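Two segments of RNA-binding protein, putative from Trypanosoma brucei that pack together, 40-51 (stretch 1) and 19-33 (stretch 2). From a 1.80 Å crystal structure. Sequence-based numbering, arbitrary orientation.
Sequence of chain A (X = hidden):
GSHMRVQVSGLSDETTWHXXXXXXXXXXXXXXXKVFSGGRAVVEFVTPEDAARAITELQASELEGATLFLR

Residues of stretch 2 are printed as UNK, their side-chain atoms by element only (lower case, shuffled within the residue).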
# COMPACT_ATOMS: atom_id res chain seq x y z
N ARG A 40 2.99 3.62 -8.86
CA ARG A 40 2.98 4.18 -7.52
C ARG A 40 1.56 4.42 -7.01
O ARG A 40 0.60 4.48 -7.78
CB ARG A 40 3.77 5.49 -7.51
CG ARG A 40 5.25 5.29 -7.84
CD ARG A 40 5.96 6.61 -8.08
NE ARG A 40 5.50 7.24 -9.31
CZ ARG A 40 5.99 8.37 -9.82
NH1 ARG A 40 6.98 9.00 -9.19
NH2 ARG A 40 5.50 8.85 -10.95
N ALA A 41 1.42 4.55 -5.69
CA ALA A 41 0.12 4.79 -5.08
C ALA A 41 0.29 5.49 -3.75
O ALA A 41 1.39 5.53 -3.19
CB ALA A 41 -0.64 3.46 -4.88
N VAL A 42 -0.79 6.05 -3.25
CA VAL A 42 -0.81 6.59 -1.89
C VAL A 42 -1.98 5.94 -1.18
O VAL A 42 -3.08 5.87 -1.72
CB VAL A 42 -0.99 8.11 -1.87
CG1 VAL A 42 -1.16 8.63 -0.44
CG2 VAL A 42 0.19 8.77 -2.54
N VAL A 43 -1.73 5.46 0.03
CA VAL A 43 -2.73 4.77 0.80
C VAL A 43 -2.79 5.39 2.19
O VAL A 43 -1.78 5.82 2.72
CB VAL A 43 -2.34 3.28 0.92
CG1 VAL A 43 -3.34 2.50 1.77
CG2 VAL A 43 -2.20 2.66 -0.47
N GLU A 44 -3.98 5.44 2.77
CA GLU A 44 -4.12 5.80 4.17
C GLU A 44 -4.89 4.71 4.88
O GLU A 44 -5.79 4.09 4.30
CB GLU A 44 -4.84 7.14 4.34
CG GLU A 44 -4.06 8.31 3.78
CD GLU A 44 -4.54 9.63 4.35
OE1 GLU A 44 -5.72 9.71 4.75
OE2 GLU A 44 -3.73 10.57 4.41
N PHE A 45 -4.51 4.45 6.12
CA PHE A 45 -5.17 3.46 6.94
C PHE A 45 -5.96 4.18 8.02
O PHE A 45 -5.72 5.36 8.28
CB PHE A 45 -4.15 2.53 7.60
CG PHE A 45 -3.39 1.66 6.64
CD1 PHE A 45 -2.24 2.13 6.02
CD2 PHE A 45 -3.81 0.36 6.39
CE1 PHE A 45 -1.53 1.32 5.13
CE2 PHE A 45 -3.11 -0.45 5.51
CZ PHE A 45 -1.97 0.02 4.88
N VAL A 46 -6.86 3.44 8.66
CA VAL A 46 -7.65 4.00 9.75
C VAL A 46 -6.78 4.45 10.92
O VAL A 46 -7.03 5.48 11.53
CB VAL A 46 -8.66 2.97 10.26
CG1 VAL A 46 -9.45 3.53 11.44
CG2 VAL A 46 -9.60 2.59 9.14
N THR A 47 -5.75 3.67 11.25
CA THR A 47 -4.91 4.02 12.39
C THR A 47 -3.44 4.13 12.03
O THR A 47 -2.99 3.54 11.04
CB THR A 47 -5.05 3.00 13.53
OG1 THR A 47 -4.44 1.76 13.14
CG2 THR A 47 -6.52 2.75 13.86
N PRO A 48 -2.68 4.89 12.83
CA PRO A 48 -1.22 4.87 12.65
C PRO A 48 -0.65 3.47 12.84
O PRO A 48 0.34 3.14 12.20
CB PRO A 48 -0.73 5.81 13.75
CG PRO A 48 -1.86 6.80 13.89
CD PRO A 48 -3.10 5.94 13.77
N GLU A 49 -1.25 2.67 13.72
CA GLU A 49 -0.78 1.30 13.94
C GLU A 49 -0.87 0.46 12.68
O GLU A 49 -0.00 -0.38 12.42
CB GLU A 49 -1.58 0.63 15.07
CG GLU A 49 -1.29 1.18 16.46
CD GLU A 49 -1.64 2.66 16.63
OE1 GLU A 49 -0.84 3.38 17.25
OE2 GLU A 49 -2.71 3.10 16.16
N ASP A 50 -1.93 0.66 11.90
CA ASP A 50 -2.11 -0.08 10.65
C ASP A 50 -1.03 0.29 9.65
O ASP A 50 -0.47 -0.57 8.98
CB ASP A 50 -3.48 0.20 10.03
CG ASP A 50 -4.63 -0.33 10.87
OD1 ASP A 50 -4.41 -1.23 11.70
OD2 ASP A 50 -5.77 0.16 10.67
N ALA A 51 -0.74 1.59 9.55
CA ALA A 51 0.33 2.07 8.68
C ALA A 51 1.68 1.49 9.09
O ALA A 51 2.49 1.09 8.24
CB ALA A 51 0.38 3.59 8.66
N UNK A 19 -7.11 -3.92 -5.94
CA UNK A 19 -6.15 -5.01 -5.75
C UNK A 19 -5.09 -4.64 -4.71
O UNK A 19 -4.72 -5.45 -3.86
c UNK A 19 -4.45 -6.48 -6.88
o UNK A 19 -6.50 -5.84 -7.98
c UNK A 19 -5.49 -5.38 -7.08
N UNK A 20 -4.59 -3.41 -4.79
CA UNK A 20 -3.64 -2.91 -3.80
C UNK A 20 -4.29 -2.85 -2.43
O UNK A 20 -3.70 -3.23 -1.42
c UNK A 20 -2.16 -0.91 -3.19
c UNK A 20 -1.71 0.46 -3.67
c UNK A 20 -0.97 -1.83 -2.96
c UNK A 20 -3.13 -1.53 -4.20
N UNK A 21 -5.53 -2.36 -2.40
CA UNK A 21 -6.25 -2.27 -1.14
C UNK A 21 -6.37 -3.64 -0.49
O UNK A 21 -6.11 -3.79 0.71
n UNK A 21 -11.98 -0.26 0.69
c UNK A 21 -8.46 -1.60 -0.07
c UNK A 21 -9.83 -0.98 -0.32
c UNK A 21 -10.69 -0.99 0.93
c UNK A 21 -7.64 -1.66 -1.35
N UNK A 22 -6.75 -4.65 -1.26
CA UNK A 22 -6.89 -5.99 -0.71
C UNK A 22 -5.57 -6.52 -0.17
O UNK A 22 -5.54 -7.19 0.87
c UNK A 22 -8.99 -6.85 -1.84
o UNK A 22 -9.54 -7.30 -2.87
c UNK A 22 -7.48 -6.98 -1.72
o UNK A 22 -9.63 -6.32 -0.90
N UNK A 23 -4.48 -6.25 -0.88
CA UNK A 23 -3.16 -6.65 -0.44
C UNK A 23 -2.83 -6.03 0.93
O UNK A 23 -2.34 -6.69 1.84
c UNK A 23 0.93 -8.15 -0.84
n UNK A 23 1.40 -6.93 -0.63
c UNK A 23 0.39 -6.02 -0.82
n UNK A 23 -0.36 -8.04 -1.16
c UNK A 23 -0.72 -6.72 -1.15
c UNK A 23 -2.11 -6.25 -1.48
N UNK A 24 -3.14 -4.75 1.07
CA UNK A 24 -2.77 -4.00 2.27
C UNK A 24 -3.73 -4.22 3.43
O UNK A 24 -3.44 -3.84 4.57
c UNK A 24 -1.57 -0.72 0.56
c UNK A 24 -0.16 -2.47 1.68
c UNK A 24 -2.66 -2.51 1.93
c UNK A 24 -1.49 -2.18 1.00
N UNK A 25 -4.88 -4.84 3.15
CA UNK A 25 -5.80 -5.18 4.23
C UNK A 25 -5.17 -6.20 5.17
O UNK A 25 -5.68 -6.45 6.26
c UNK A 25 -10.65 -7.13 2.38
n UNK A 25 -11.28 -7.33 3.53
n UNK A 25 -10.84 -7.96 1.37
n UNK A 25 -9.82 -6.10 2.23
c UNK A 25 -9.53 -5.11 3.25
c UNK A 25 -7.13 -5.71 3.69
c UNK A 25 -8.09 -4.63 3.19
N UNK A 26 -4.07 -6.80 4.74
CA UNK A 26 -3.30 -7.67 5.63
C UNK A 26 -2.80 -6.90 6.84
O UNK A 26 -2.53 -7.49 7.89
n UNK A 26 -0.73 -9.22 2.08
c UNK A 26 -2.40 -9.27 3.83
c UNK A 26 -2.09 -8.24 4.90
c UNK A 26 -1.13 -9.80 3.20
o UNK A 26 -0.50 -10.71 3.74
N UNK A 27 -2.64 -5.58 6.69
CA UNK A 27 -2.10 -4.75 7.75
C UNK A 27 -3.18 -4.00 8.51
O UNK A 27 -3.00 -3.63 9.66
c UNK A 27 -1.09 -3.77 7.19
N UNK A 28 -4.31 -3.75 7.86
CA UNK A 28 -5.39 -3.03 8.52
C UNK A 28 -6.40 -2.46 7.56
O UNK A 28 -6.37 -2.74 6.38
N UNK A 29 -7.32 -1.65 8.09
CA UNK A 29 -8.38 -1.09 7.28
C UNK A 29 -7.88 0.11 6.47
O UNK A 29 -7.20 0.98 6.99
c UNK A 29 -12.00 0.05 8.24
o UNK A 29 -13.07 0.38 7.69
c UNK A 29 -9.58 -0.69 8.15
c UNK A 29 -10.75 -0.11 7.38
o UNK A 29 -11.91 -0.16 9.47
N UNK A 30 -8.23 0.14 5.19
CA UNK A 30 -7.75 1.18 4.28
C UNK A 30 -8.84 2.22 4.02
O UNK A 30 -9.96 1.87 3.66
c UNK A 30 -6.91 1.62 1.94
c UNK A 30 -7.30 0.55 2.95
c UNK A 30 -6.15 -0.43 3.19
N UNK A 31 -8.51 3.49 4.21
CA UNK A 31 -9.48 4.57 4.03
C UNK A 31 -9.26 5.40 2.76
O UNK A 31 -10.14 6.14 2.33
c UNK A 31 -9.48 5.55 5.22
c UNK A 31 -9.81 4.82 6.52
o UNK A 31 -8.19 6.15 5.33
N UNK A 32 -8.07 5.31 2.18
CA UNK A 32 -7.75 6.02 0.94
C UNK A 32 -6.81 5.12 0.17
O UNK A 32 -5.88 4.57 0.73
c UNK A 32 -5.15 8.70 -1.76
c UNK A 32 -6.00 9.69 -2.21
c UNK A 32 -7.54 9.17 -0.44
c UNK A 32 -6.70 8.17 0.02
c UNK A 32 -7.20 9.93 -1.55
c UNK A 32 -5.50 7.95 -0.64
c UNK A 32 -7.07 7.36 1.25
N UNK A 33 -7.07 4.93 -1.12
CA UNK A 33 -6.18 4.11 -1.92
C UNK A 33 -6.31 4.54 -3.36
O UNK A 33 -7.31 4.26 -4.02
s UNK A 33 -5.28 1.54 -2.49
c UNK A 33 -6.53 2.62 -1.78
O HOH W 1 -8.02 -1.21 11.38
O HOH W 2 -8.24 8.74 4.40
O HOH W 3 -7.20 7.50 7.79

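Position 19 has two carbons and one oxygen, the first carbon carrying the others. It is out of reach of stretch 1. This is Thr19.

Position 20 has four carbons, forked at the second. One branch end lies against Ala41 CB. It is Leu20; its CD2 is 3.4 Å from Ala41 CB.

Position 21 has four carbons in a row ending in nitrogen. The extended chain leads away. It is Lys21.

Position 22 has two carbons, the second carrying two oxygens, and touches nothing on stretch 1. It is Asp22.

Position 23 has one carbon, then a five-membered ring of three carbons and two nitrogens, and touches nothing on stretch 1. It is His23.

Position 24 has four carbons, again forked at the second. One branch end packs on Val43 CG2, and the CB is 3.9 Å from Phe45 CZ. It is Leu24; its CD1 is the atom 3.6 Å from Val43 CG2.

Position 25 has three carbons, a nitrogen, and a carbon carrying two more nitrogens. It is Arg25. It points away.

Position 26 has three carbons, the third carrying one oxygen and one nitrogen, and touches nothing on stretch 1. It is Gln26.

Position 27 has a single carbon, its CB, 4.2 Å from Phe45 CE2. It is Ala27.

Position 28 has no side-chain atoms. Its CA is 3.7 Å from Asp50 CG, and a CB would clash there. The backbone angles also call for glycine. It is Gly28.

Position 29 has three carbons, the third carrying two oxygens. It reaches Val46 CG2. It is Glu29; its CG is 3.4 Å from Val46 CG2.

Position 30 has three carbons, one carrying the other two, facing Val43 and Phe45. It is Val30.

Position 31 has a carbon carrying one oxygen and one carbon. The branch carbon is near Val46 CG2. It is Thr31. Water 2 links OG1 to Glu44 OE1.

Position 32 has one carbon and a six-carbon ring. The ring edge meets Val42 O. It is Phe32.

Position 33 has one carbon and one sulfur, near Val43 CG2. It is Cys33.

The contact joins antiparallel pairing to an apolar core. Glu44 N donates to Phe32 O at 2.9 Å, Thr31 N to Glu44 O at 2.8 Å, and Val46 N to Glu29 O at 3.0 Å. A bulge shifts the register between Glu44 and Phe45. Val43, Phe45, Val30 and Cys33 share one face of the sheet, and Leu20 and Leu24 from the helix pack against Val43 there.

Stretch 2 19-33: TLKDHLRQAGEVTFC
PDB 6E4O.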